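Local coordinates for GTP-binding protein (Pyrococcus horikoshii, PDB 1WXQ) that is of unknown cellular function but probably binds GTP through a P-loop GTPase domain and may hydrolyse nucleotide, at residues Phe133-Ile138 / Glu240-Ile245; Tyr140-Ile145 / Ala205-Ile210; Asp151-Arg156 / Ser166-His171; Leu189-Pro192 / Lys197-Gln200; Leu354-Lys357 / Gly363-Phe366. All blocks are in the same frame, centred on the assembly; numbering follows the deposited sequence.

Contact 1: Phe133-Ile138 / Glu240-Ile245; sequences FLEREI and EKRGYI
In the P-loop GTPase domain, Glu135 on helix 127-147 reaches across to Arg242 and Tyr244. These two belong to the turn that carries the beta-alpha-beta crossover from helix 229-241 into strand 245-249. The nearest CA atoms, those of Glu135 and Tyr244, are 11.2 Å apart, and long side chains approaching from opposite directions bridge that distance. The first torsion of Glu135 (chi1 -159°), with a bend at chi2, takes its carboxylate to both partners, one for each oxygen. OE1 forms a salt bridge with Arg242: NH2 donates to it over 2.7 Å, nearly straight at 159°, whereas the bond from NH1 is weak at 3.2 Å. The oxygen lies close to the guanidinium plane, yet the donor NH2 stands well above the carboxylate plane; the two planes are 75° apart. OE2 has a second partner besides Tyr244, Arg211 of helix 200-214, and Arg242 NH1 pairs with Glu239. An alanine in place of Glu135 would remove the carboxylate, and the buried Tyr244 hydroxyl would probably lose its acceptor while Arg211 and Arg242 lost a shared counter-charge. As modelled, that hydroxyl, Tyr244 OH, gives its hydrogen to Glu135 OE2 over 2.5 Å, a length too short to be taken literally at this resolution, with the oxygen at the ring edge.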
# COMPACT_ATOMS: atom_id res chain seq x y z
N PHE A 133 -13.66 5.74 -13.29
CA PHE A 133 -14.22 6.93 -12.67
C PHE A 133 -13.25 7.46 -11.62
O PHE A 133 -12.77 8.58 -11.73
CB PHE A 133 -15.57 6.65 -11.99
CG PHE A 133 -16.14 7.84 -11.25
CD1 PHE A 133 -16.83 8.84 -11.94
CD2 PHE A 133 -15.94 8.00 -9.88
CE1 PHE A 133 -17.31 9.98 -11.27
CE2 PHE A 133 -16.42 9.14 -9.20
CZ PHE A 133 -17.11 10.13 -9.91
N LEU A 134 -12.98 6.63 -10.61
CA LEU A 134 -12.06 7.00 -9.53
C LEU A 134 -10.74 7.54 -10.10
O LEU A 134 -10.21 8.57 -9.67
CB LEU A 134 -11.76 5.76 -8.67
CG LEU A 134 -11.57 5.96 -7.16
CD1 LEU A 134 -10.68 4.84 -6.65
CD2 LEU A 134 -10.94 7.31 -6.85
N GLU A 135 -10.22 6.82 -11.08
CA GLU A 135 -8.99 7.14 -11.77
C GLU A 135 -8.91 8.62 -12.20
O GLU A 135 -8.00 9.35 -11.81
CB GLU A 135 -8.88 6.21 -12.98
CG GLU A 135 -7.50 6.03 -13.55
CD GLU A 135 -7.28 4.61 -14.03
OE1 GLU A 135 -8.23 4.01 -14.56
OE2 GLU A 135 -6.14 4.09 -13.89
N ARG A 136 -9.87 9.05 -13.02
CA ARG A 136 -9.93 10.42 -13.51
C ARG A 136 -10.09 11.48 -12.42
O ARG A 136 -9.56 12.58 -12.54
CB ARG A 136 -11.07 10.57 -14.50
CG ARG A 136 -11.02 9.58 -15.62
CD ARG A 136 -12.35 9.53 -16.30
NE ARG A 136 -12.28 8.77 -17.54
CZ ARG A 136 -13.34 8.43 -18.26
NH1 ARG A 136 -14.55 8.78 -17.85
NH2 ARG A 136 -13.18 7.77 -19.40
N GLU A 137 -10.83 11.17 -11.36
CA GLU A 137 -11.00 12.15 -10.30
C GLU A 137 -9.67 12.45 -9.61
O GLU A 137 -9.38 13.60 -9.26
CB GLU A 137 -12.03 11.66 -9.27
CG GLU A 137 -13.46 11.55 -9.81
CD GLU A 137 -14.02 12.89 -10.30
OE1 GLU A 137 -14.01 13.86 -9.52
OE2 GLU A 137 -14.46 12.96 -11.47
N ILE A 138 -8.85 11.42 -9.40
CA ILE A 138 -7.56 11.63 -8.74
C ILE A 138 -6.61 12.33 -9.70
O ILE A 138 -5.84 13.20 -9.32
CB ILE A 138 -6.97 10.29 -8.26
CG1 ILE A 138 -7.87 9.73 -7.16
CG2 ILE A 138 -5.55 10.47 -7.79
CD1 ILE A 138 -7.72 8.24 -6.88
N GLU A 240 -6.02 -6.12 -15.31
CA GLU A 240 -4.62 -6.43 -15.10
C GLU A 240 -3.79 -6.02 -16.31
O GLU A 240 -2.57 -5.93 -16.24
CB GLU A 240 -4.42 -7.91 -14.75
CG GLU A 240 -5.09 -8.32 -13.41
CD GLU A 240 -4.29 -9.37 -12.61
OE1 GLU A 240 -3.81 -10.36 -13.21
OE2 GLU A 240 -4.15 -9.21 -11.38
N LYS A 241 -4.47 -5.74 -17.42
CA LYS A 241 -3.76 -5.29 -18.60
C LYS A 241 -3.51 -3.79 -18.44
O LYS A 241 -2.55 -3.24 -18.98
CB LYS A 241 -4.58 -5.53 -19.86
CG LYS A 241 -4.46 -6.92 -20.43
CD LYS A 241 -4.90 -6.92 -21.88
CE LYS A 241 -4.57 -8.24 -22.58
NZ LYS A 241 -4.76 -8.14 -24.05
N ARG A 242 -4.39 -3.13 -17.67
CA ARG A 242 -4.29 -1.69 -17.43
C ARG A 242 -3.37 -1.31 -16.27
O ARG A 242 -3.34 -0.16 -15.86
CB ARG A 242 -5.67 -1.10 -17.16
CG ARG A 242 -6.63 -1.26 -18.32
CD ARG A 242 -7.99 -0.62 -18.05
NE ARG A 242 -7.93 0.85 -18.03
CZ ARG A 242 -7.89 1.59 -16.92
NH1 ARG A 242 -7.91 1.00 -15.73
NH2 ARG A 242 -7.85 2.91 -17.01
N GLY A 243 -2.64 -2.28 -15.73
CA GLY A 243 -1.74 -1.99 -14.63
C GLY A 243 -2.38 -2.05 -13.25
O GLY A 243 -1.88 -1.42 -12.30
N TYR A 244 -3.47 -2.80 -13.14
CA TYR A 244 -4.18 -2.96 -11.87
C TYR A 244 -4.21 -4.40 -11.39
O TYR A 244 -4.44 -5.32 -12.17
CB TYR A 244 -5.62 -2.49 -12.00
CG TYR A 244 -5.81 -1.00 -11.90
CD1 TYR A 244 -5.58 -0.32 -10.70
CD2 TYR A 244 -6.26 -0.27 -13.00
CE1 TYR A 244 -5.78 1.05 -10.60
CE2 TYR A 244 -6.46 1.10 -12.91
CZ TYR A 244 -6.23 1.76 -11.71
OH TYR A 244 -6.45 3.12 -11.62
N ILE A 245 -3.98 -4.58 -10.09
CA ILE A 245 -4.04 -5.89 -9.48
C ILE A 245 -5.47 -6.08 -8.95
O ILE A 245 -5.95 -5.26 -8.17
CB ILE A 245 -3.08 -5.99 -8.28
CG1 ILE A 245 -1.63 -5.92 -8.78
CG2 ILE A 245 -3.37 -7.25 -7.48
CD1 ILE A 245 -0.60 -5.95 -7.66

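Contact 2: Tyr140-Ile145 / Ala205-Ile210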
# COMPACT_ATOMS: atom_id res chain seq x y z
N TYR A 140 -7.40 14.43 -12.27
CA TYR A 140 -7.69 15.84 -12.43
C TYR A 140 -7.45 16.64 -11.17
O TYR A 140 -7.10 17.82 -11.22
CB TYR A 140 -9.11 16.03 -12.96
CG TYR A 140 -9.15 15.72 -14.43
CD1 TYR A 140 -8.94 14.42 -14.88
CD2 TYR A 140 -9.28 16.73 -15.38
CE1 TYR A 140 -8.85 14.13 -16.24
CE2 TYR A 140 -9.18 16.46 -16.74
CZ TYR A 140 -8.97 15.17 -17.17
OH TYR A 140 -8.87 14.91 -18.52
N TRP A 141 -7.61 16.00 -10.02
CA TRP A 141 -7.38 16.67 -8.73
C TRP A 141 -5.92 17.21 -8.63
O TRP A 141 -5.72 18.38 -8.29
CB TRP A 141 -7.74 15.70 -7.61
CG TRP A 141 -7.14 16.05 -6.28
CD1 TRP A 141 -7.26 17.23 -5.61
CD2 TRP A 141 -6.32 15.20 -5.46
NE1 TRP A 141 -6.56 17.17 -4.42
CE2 TRP A 141 -5.98 15.93 -4.30
CE3 TRP A 141 -5.85 13.88 -5.59
CZ2 TRP A 141 -5.19 15.40 -3.28
CZ3 TRP A 141 -5.05 13.35 -4.57
CH2 TRP A 141 -4.73 14.11 -3.43
N ILE A 142 -4.95 16.32 -8.89
CA ILE A 142 -3.52 16.59 -9.00
C ILE A 142 -3.23 17.61 -10.11
O ILE A 142 -2.45 18.54 -9.95
CB ILE A 142 -2.80 15.28 -9.30
CG1 ILE A 142 -3.32 14.17 -8.38
CG2 ILE A 142 -1.29 15.44 -9.05
CD1 ILE A 142 -2.31 13.03 -8.22
N TYR A 143 -3.87 17.37 -11.27
CA TYR A 143 -3.68 18.29 -12.39
C TYR A 143 -4.14 19.70 -12.04
O TYR A 143 -3.52 20.69 -12.39
CB TYR A 143 -4.48 17.75 -13.58
CG TYR A 143 -4.74 18.84 -14.56
CD1 TYR A 143 -3.72 19.26 -15.41
CD2 TYR A 143 -6.01 19.40 -14.68
CE1 TYR A 143 -3.97 20.21 -16.39
CE2 TYR A 143 -6.26 20.35 -15.66
CZ TYR A 143 -5.25 20.76 -16.50
OH TYR A 143 -5.50 21.68 -17.50
N GLY A 144 -5.28 19.86 -11.38
CA GLY A 144 -5.77 21.19 -11.08
C GLY A 144 -4.81 21.92 -10.16
O GLY A 144 -4.61 23.12 -10.30
N ILE A 145 -4.19 21.20 -9.22
CA ILE A 145 -3.27 21.84 -8.30
C ILE A 145 -2.07 22.41 -9.05
O ILE A 145 -1.58 23.48 -8.71
CB ILE A 145 -2.81 20.89 -7.20
CG1 ILE A 145 -4.01 20.49 -6.34
CG2 ILE A 145 -1.75 21.56 -6.34
CD1 ILE A 145 -3.66 19.56 -5.18
N ALA A 205 -0.76 14.85 -18.39
CA ALA A 205 0.04 13.64 -18.54
C ALA A 205 0.97 13.49 -17.35
O ALA A 205 1.17 12.39 -16.83
CB ALA A 205 0.85 13.71 -19.83
N PHE A 206 1.56 14.60 -16.91
CA PHE A 206 2.45 14.54 -15.77
C PHE A 206 1.64 14.20 -14.53
O PHE A 206 2.10 13.44 -13.68
CB PHE A 206 3.19 15.86 -15.58
CG PHE A 206 3.94 15.95 -14.28
CD1 PHE A 206 3.37 16.57 -13.18
CD2 PHE A 206 5.20 15.38 -14.15
CE1 PHE A 206 4.05 16.62 -11.95
CE2 PHE A 206 5.88 15.42 -12.94
CZ PHE A 206 5.30 16.05 -11.83
N ALA A 207 0.43 14.74 -14.43
CA ALA A 207 -0.43 14.46 -13.29
C ALA A 207 -0.73 12.97 -13.20
O ALA A 207 -0.60 12.36 -12.14
CB ALA A 207 -1.74 15.26 -13.39
N SER A 208 -1.14 12.38 -14.32
CA SER A 208 -1.47 10.97 -14.36
C SER A 208 -0.27 10.12 -13.94
O SER A 208 -0.41 9.15 -13.20
CB SER A 208 -1.93 10.56 -15.78
OG SER A 208 -3.20 11.13 -16.10
N GLU A 209 0.91 10.51 -14.40
CA GLU A 209 2.10 9.76 -14.07
C GLU A 209 2.38 9.82 -12.57
O GLU A 209 2.89 8.87 -11.99
CB GLU A 209 3.30 10.28 -14.84
CG GLU A 209 4.56 9.44 -14.66
CD GLU A 209 4.31 7.94 -14.72
OE1 GLU A 209 3.60 7.48 -15.65
OE2 GLU A 209 4.83 7.22 -13.84
N ILE A 210 2.02 10.93 -11.94
CA ILE A 210 2.24 11.10 -10.51
C ILE A 210 1.28 10.22 -9.73
O ILE A 210 1.67 9.60 -8.74
CB ILE A 210 2.04 12.58 -10.09
CG1 ILE A 210 3.23 13.41 -10.57
CG2 ILE A 210 1.91 12.69 -8.60
CD1 ILE A 210 4.55 12.92 -9.98
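Ala207 sets its methyl group against the start of the Tyr143 side chain and the neighbouring backbone. Its CB lies 3.7 Å from Tyr143 CB and equally 3.7 Å from Tyr143 N, and it also meets Ile142 CB at 4.2 Å. One small residue thus fits against two consecutive residues of the facing helix. The backbones come close here: the CA atoms of Tyr143 and Ala207 are 5.1 Å apart, and the axes of helix segments 140-145 and 205-210 approach to 8.3 Å, their directions 127° apart.

One turn on from Ala207, the branch methyls continue the seam, Ile142 CG2 meeting Ile210 CG2 at 4.2 Å. The other branch of Ile210 departs from the interface, its CG1 lying over one face of the Phe206 ring within its own helix.

Of the Tyr143 side chain, CB alone takes part. Its CG stands anti to the backbone N (chi1 160°), which carries the ring away from the facing segment, and the hydroxyl is hydrogen-bonded to Gln200 OE1. A second polar tie joins the same two helices, from Ser208 OG to Asp139. Helices 127-147 and 200-214, both within the OBG-type G region, pack here as a steeply crossed pair, with Ala185 of helix 179-188 against Ile210.

Chemically the side-chain seam consists of aliphatic carbons, so its fit depends on shape and on the small size of Ala207; no polar pairing links the two segments, and the Tyr143 and Ser208 bonds go to residues beyond them.

Contact 3: Asp151-Arg156 / Ser166-His171; sequences DKFAKR and SAIAEH
Phe153 holds CG trans to its backbone N (chi1 170°), a torsion that sends the ring straight out toward helix 164-171, with CZ leading. Ile168 keeps CG1 beside its own backbone N (chi1 -67°), so that this branch runs across the incoming phenyl at about a right angle. CZ is the atom that meets most: it lies 3.5 Å from Ala167 CB and 4.0 Å from Ile168 CG1. The ring also turns its edge to the helix backbone, Ile168 N standing near the ring plane 3.8 Å from CZ.

These helices belong to the largely helical region between strands 104-110 and 217-222 of the GTPase domain, consistent with the helical insertion of Obg-like GTPases. Phe153, on the short helix 151-154, is buried against helix 164-171.

His171 adds a ring contact. Its ND1 comes within 4.2 Å of Phe153 CE1, and the two rings, with centroids 5.7 Å apart, are inclined by 31° in an oblique pairing. Trp150, just before segment 151-156, also meets the phenyl, and Ile168 in turn touches Val182 of helix 179-188 and Leu146 of helix 127-147.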
# COMPACT_ATOMS: atom_id res chain seq x y z
N ASP A 151 1.01 29.61 -14.40
CA ASP A 151 1.79 30.52 -15.21
C ASP A 151 2.73 31.29 -14.29
O ASP A 151 3.89 31.53 -14.58
CB ASP A 151 0.81 31.49 -15.89
CG ASP A 151 1.11 31.57 -17.38
OD1 ASP A 151 2.06 32.28 -17.73
OD2 ASP A 151 0.37 31.00 -18.17
N LYS A 152 2.15 31.71 -13.14
CA LYS A 152 2.86 32.37 -12.03
C LYS A 152 3.42 31.31 -11.11
O LYS A 152 3.35 31.39 -9.88
CB LYS A 152 1.88 33.25 -11.25
CG LYS A 152 1.52 34.52 -11.99
CD LYS A 152 0.58 35.36 -11.16
CE LYS A 152 0.09 36.61 -11.86
NZ LYS A 152 -0.82 37.30 -10.97
N PHE A 153 3.89 30.26 -11.77
CA PHE A 153 4.80 29.36 -11.13
C PHE A 153 5.99 29.10 -12.06
O PHE A 153 7.14 29.09 -11.63
CB PHE A 153 4.04 28.08 -10.82
CG PHE A 153 5.00 27.02 -10.38
CD1 PHE A 153 5.16 26.77 -9.03
CD2 PHE A 153 5.59 26.21 -11.32
CE1 PHE A 153 5.93 25.68 -8.62
CE2 PHE A 153 6.36 25.12 -10.91
CZ PHE A 153 6.53 24.85 -9.55
N ALA A 154 5.71 29.01 -13.35
CA ALA A 154 6.78 28.72 -14.30
C ALA A 154 7.79 29.87 -14.40
O ALA A 154 8.97 29.67 -14.69
CB ALA A 154 6.14 28.47 -15.67
N LYS A 155 7.30 31.10 -14.18
CA LYS A 155 8.19 32.23 -14.35
C LYS A 155 8.84 32.66 -13.03
O LYS A 155 9.81 33.40 -12.99
CB LYS A 155 7.38 33.38 -14.93
CG LYS A 155 6.68 33.00 -16.23
CD LYS A 155 6.28 34.21 -17.06
CE LYS A 155 4.86 34.69 -16.73
NZ LYS A 155 4.21 35.13 -17.96
N ARG A 156 8.27 32.19 -11.90
CA ARG A 156 8.93 32.45 -10.62
C ARG A 156 10.11 31.51 -10.37
O ARG A 156 10.46 31.19 -9.24
CB ARG A 156 7.89 32.28 -9.51
CG ARG A 156 8.25 33.08 -8.25
CD ARG A 156 8.63 32.16 -7.08
NE ARG A 156 7.91 30.88 -7.18
CZ ARG A 156 7.90 30.09 -6.08
NH1 ARG A 156 8.52 30.48 -4.98
NH2 ARG A 156 7.27 28.92 -6.12
N SER A 166 12.24 20.36 -7.38
CA SER A 166 11.99 20.80 -6.00
C SER A 166 10.76 21.68 -5.87
O SER A 166 10.01 21.57 -4.90
CB SER A 166 13.21 21.55 -5.45
OG SER A 166 12.90 22.19 -4.21
N ALA A 167 10.56 22.56 -6.84
CA ALA A 167 9.41 23.46 -6.80
C ALA A 167 8.08 22.72 -6.96
O ALA A 167 7.12 23.01 -6.26
CB ALA A 167 9.56 24.52 -7.89
N ILE A 168 8.02 21.78 -7.90
CA ILE A 168 6.79 21.02 -8.07
C ILE A 168 6.62 20.16 -6.82
O ILE A 168 5.54 20.11 -6.23
CB ILE A 168 6.84 20.12 -9.33
CG1 ILE A 168 6.88 20.98 -10.59
CG2 ILE A 168 5.66 19.19 -9.35
CD1 ILE A 168 7.03 20.18 -11.88
N ALA A 169 7.71 19.52 -6.41
CA ALA A 169 7.70 18.68 -5.22
C ALA A 169 7.14 19.41 -4.01
O ALA A 169 6.31 18.86 -3.28
CB ALA A 169 9.09 18.17 -4.91
N GLU A 170 7.59 20.64 -3.78
CA GLU A 170 7.06 21.38 -2.65
C GLU A 170 5.59 21.65 -2.87
O GLU A 170 4.77 21.47 -1.98
CB GLU A 170 7.76 22.74 -2.46
CG GLU A 170 6.91 23.71 -1.60
CD GLU A 170 7.52 25.10 -1.46
OE1 GLU A 170 8.08 25.61 -2.46
OE2 GLU A 170 7.40 25.67 -0.35
N HIS A 171 5.27 22.09 -4.08
CA HIS A 171 3.90 22.41 -4.42
C HIS A 171 2.96 21.23 -4.24
O HIS A 171 1.80 21.43 -3.91
CB HIS A 171 3.81 22.95 -5.85
CG HIS A 171 2.53 23.67 -6.14
ND1 HIS A 171 2.21 24.15 -7.39
CD2 HIS A 171 1.48 23.97 -5.34
CE1 HIS A 171 1.01 24.71 -7.35
NE2 HIS A 171 0.55 24.62 -6.12

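Contact 4: Leu189-Pro192 / Lys197-Gln200; sequences LNLP and KWSQ
Trp198 packs against Leu191 and Pro192 in the connection between helix 179-188 and helix 200-214, which begins with a Schellman motif, Asn190 being its C-prime residue of positive phi, and closes with Ser199 as N-cap of the next helix. From CB the chain turns so that CG lies anti to the carbonyl carbon (chi1 -76°), which swings the indole toward the preceding loop. CD1 rests against the proline ring, 3.3 Å from Pro192 CD. Next to it NE1 donates to Pro192 O over 2.7 Å, almost straight at 169°; the acceptor lies in the indole plane, and the N-H arrives in the carbonyl plane on a lone pair, at a C=O...N angle of 139°. Further along, CZ2 meets Leu191 CB at 3.7 Å. At the outer rim CH2 is 3.8 Å from Leu191 CD1, a methyl that covers one face of the six-membered ring as a CH-pi contact. Phe206 meets the same indole edge-to-face, and Ile168 borders it from helix 164-171. A leucine here would lack the indole N-H and the flat surface, so the Pro192 carbonyl would probably lose its donor, the Leu191 methyl the ring face it packs on, and Phe206 its edge-to-face partner. Beside the indole, Lys197 adds one aliphatic touch, its CB lying 3.7 Å from Pro192 CG.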
# COMPACT_ATOMS: atom_id res chain seq x y z
N LEU A 189 8.67 11.39 -19.32
CA LEU A 189 7.84 12.02 -20.34
C LEU A 189 8.59 13.14 -21.06
O LEU A 189 7.93 14.07 -21.54
CB LEU A 189 6.57 12.58 -19.71
CG LEU A 189 5.67 11.64 -18.90
CD1 LEU A 189 4.60 12.44 -18.18
CD2 LEU A 189 5.04 10.61 -19.83
N ASN A 190 9.91 13.03 -21.11
CA ASN A 190 10.75 14.02 -21.79
C ASN A 190 10.27 15.44 -21.54
O ASN A 190 10.11 16.23 -22.45
CB ASN A 190 10.70 13.76 -23.30
CG ASN A 190 11.49 12.53 -23.65
OD1 ASN A 190 12.54 12.25 -23.09
ND2 ASN A 190 10.99 11.83 -24.68
N LEU A 191 9.98 15.76 -20.27
CA LEU A 191 9.61 17.15 -20.01
C LEU A 191 10.84 18.02 -19.73
O LEU A 191 11.92 17.54 -19.41
CB LEU A 191 8.67 17.18 -18.82
CG LEU A 191 7.36 16.43 -19.08
CD1 LEU A 191 6.65 16.02 -17.79
CD2 LEU A 191 6.35 17.26 -19.88
N PRO A 192 10.67 19.34 -19.99
CA PRO A 192 11.76 20.30 -19.90
C PRO A 192 11.90 20.87 -18.48
O PRO A 192 10.95 20.95 -17.72
CB PRO A 192 11.38 21.45 -20.84
CG PRO A 192 9.86 21.47 -20.96
CD PRO A 192 9.45 20.02 -20.41
N LYS A 197 7.78 26.17 -20.69
CA LYS A 197 7.65 25.41 -21.93
C LYS A 197 6.58 24.31 -21.82
O LYS A 197 6.12 23.78 -22.83
CB LYS A 197 8.99 24.78 -22.32
CG LYS A 197 10.01 25.80 -22.80
CD LYS A 197 9.39 27.14 -23.17
CE LYS A 197 10.45 28.24 -23.12
NZ LYS A 197 11.23 28.38 -24.40
N TRP A 198 6.19 23.97 -20.59
CA TRP A 198 5.17 22.94 -20.34
C TRP A 198 3.79 23.33 -20.87
O TRP A 198 3.33 24.45 -20.64
CB TRP A 198 5.04 22.67 -18.83
CG TRP A 198 6.17 21.84 -18.25
CD1 TRP A 198 7.50 21.93 -18.57
CD2 TRP A 198 6.07 20.84 -17.22
NE1 TRP A 198 8.22 21.04 -17.81
CE2 TRP A 198 7.38 20.37 -16.98
CE3 TRP A 198 5.00 20.30 -16.49
CZ2 TRP A 198 7.65 19.37 -16.02
CZ3 TRP A 198 5.27 19.32 -15.54
CH2 TRP A 198 6.58 18.87 -15.32
N SER A 199 3.14 22.39 -21.56
CA SER A 199 1.80 22.60 -22.10
C SER A 199 0.76 21.93 -21.19
O SER A 199 1.11 21.20 -20.28
CB SER A 199 1.68 22.03 -23.51
OG SER A 199 1.48 20.63 -23.50
N GLN A 200 -0.53 22.19 -21.44
CA GLN A 200 -1.58 21.59 -20.64
C GLN A 200 -1.52 20.08 -20.78
O GLN A 200 -1.72 19.36 -19.82
CB GLN A 200 -2.95 22.10 -21.07
CG GLN A 200 -3.15 23.54 -20.69
CD GLN A 200 -2.99 23.76 -19.20
OE1 GLN A 200 -3.27 22.87 -18.39
NE2 GLN A 200 -2.53 24.96 -18.81

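Contact 5: Leu354-Lys357 / Gly363-Phe366; sequences LAFK and GKGF
Gly363 places its CA directly over the centre of the Phe356 ring, 3.6 Å from the centroid and only 8° off the ring normal, a CH-pi contact onto the face. The glycine carbonyl carbon shares that face, Gly363 C lying 3.5 Å from Phe356 CZ. From a different direction the methyl of Ala355 closes on the same glycine, CB to CA at 3.6 Å. Such proximity depends on the missing side chain: a CB built on Gly363 would fall 2.4 Å from Phe356 CD1, which is a clash.

Around this first shell stand two longer side chains. Lys364 lays its aliphatic part by the far end of the phenyl, its CD 4.0 Å from Phe356 CZ. Phe366, already at the start of strand 366-371, brings CD1 to 4.4 Å from Ala355 CB.

What positions the phenyl is its first torsion. CG lies anti to the carbonyl carbon, beside the backbone N (chi1 -81°), and this bends the ring back over helix 360-364 although its CB does not face that way. Ala355 faces inward, and together with Leu354 and Phe366 it rests on Ile392 of strand 388-394. Gly365, the first residue to leave the helix, is tied by backbone hydrogen bonds to Val395.

Thus helix 351-358 and the short helix 360-364 pack on a four-stranded mixed sheet, which the chain then enters as strand 366-371, consistent with the ubiquitin-like beta-grasp fold of a TGS domain.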
# COMPACT_ATOMS: atom_id res chain seq x y z
N LEU A 354 18.20 1.28 7.30
CA LEU A 354 17.52 0.62 8.42
C LEU A 354 17.92 1.30 9.73
O LEU A 354 17.16 1.31 10.69
CB LEU A 354 17.87 -0.86 8.46
CG LEU A 354 17.41 -1.56 9.74
CD1 LEU A 354 15.87 -1.57 9.79
CD2 LEU A 354 17.99 -2.96 9.81
N ALA A 355 19.12 1.87 9.77
CA ALA A 355 19.61 2.58 10.96
C ALA A 355 18.76 3.83 11.23
O ALA A 355 18.37 4.10 12.36
CB ALA A 355 21.08 2.98 10.78
N PHE A 356 18.46 4.58 10.17
CA PHE A 356 17.67 5.80 10.33
C PHE A 356 16.25 5.53 10.81
O PHE A 356 15.68 6.33 11.57
CB PHE A 356 17.66 6.62 9.04
CG PHE A 356 18.90 7.46 8.87
CD1 PHE A 356 19.11 8.58 9.66
CD2 PHE A 356 19.87 7.11 7.93
CE1 PHE A 356 20.28 9.35 9.52
CE2 PHE A 356 21.04 7.88 7.79
CZ PHE A 356 21.24 9.00 8.59
N LYS A 357 15.66 4.42 10.38
CA LYS A 357 14.32 4.10 10.84
C LYS A 357 14.34 4.03 12.36
O LYS A 357 13.39 4.47 13.01
CB LYS A 357 13.84 2.77 10.26
CG LYS A 357 13.25 2.89 8.88
CD LYS A 357 12.18 3.97 8.83
CE LYS A 357 11.45 3.94 7.49
NZ LYS A 357 10.81 2.60 7.27
N GLY A 363 21.86 6.22 12.44
CA GLY A 363 22.10 6.40 11.02
C GLY A 363 23.34 7.24 10.75
O GLY A 363 24.15 6.94 9.87
N LYS A 364 23.49 8.31 11.52
CA LYS A 364 24.63 9.18 11.34
C LYS A 364 25.95 8.50 11.68
O LYS A 364 26.88 8.49 10.88
CB LYS A 364 24.47 10.45 12.17
CG LYS A 364 23.40 11.38 11.62
CD LYS A 364 23.70 11.74 10.17
CE LYS A 364 22.85 12.90 9.69
NZ LYS A 364 23.20 13.29 8.30
N GLY A 365 26.02 7.91 12.87
CA GLY A 365 27.24 7.24 13.27
C GLY A 365 27.43 5.86 12.67
O GLY A 365 28.20 5.06 13.18
N PHE A 366 26.73 5.57 11.57
CA PHE A 366 26.80 4.26 10.92
C PHE A 366 28.20 3.90 10.45
O PHE A 366 28.91 4.72 9.88
CB PHE A 366 25.85 4.20 9.72
CG PHE A 366 25.85 2.86 9.02
CD1 PHE A 366 25.12 1.79 9.53
CD2 PHE A 366 26.59 2.66 7.86
CE1 PHE A 366 25.13 0.54 8.91
CE2 PHE A 366 26.61 1.42 7.23
CZ PHE A 366 25.88 0.36 7.76

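In the fold
Contacts 1 to 4 lie in the OBG-type G region, contact 5 in the TGS domain. Helix 127-147 serves contacts 1 and 2, whose centres are 14 Å apart: contact 1 joins it to the turn leading into strand 245-249 of the GTPase-domain sheet, contact 2 to helix 200-214. Contacts 3 and 4 follow one another along the chain between the segments of contact 2. Contacts 2, 3 and 4, with centres 13 to 14 Å apart, touch through Phe206, Ile168 and Trp198, making one continuous helical region. Contact 5 comes last in sequence, its centre 33 to 38 Å from the others, consistent with a separately packed domain.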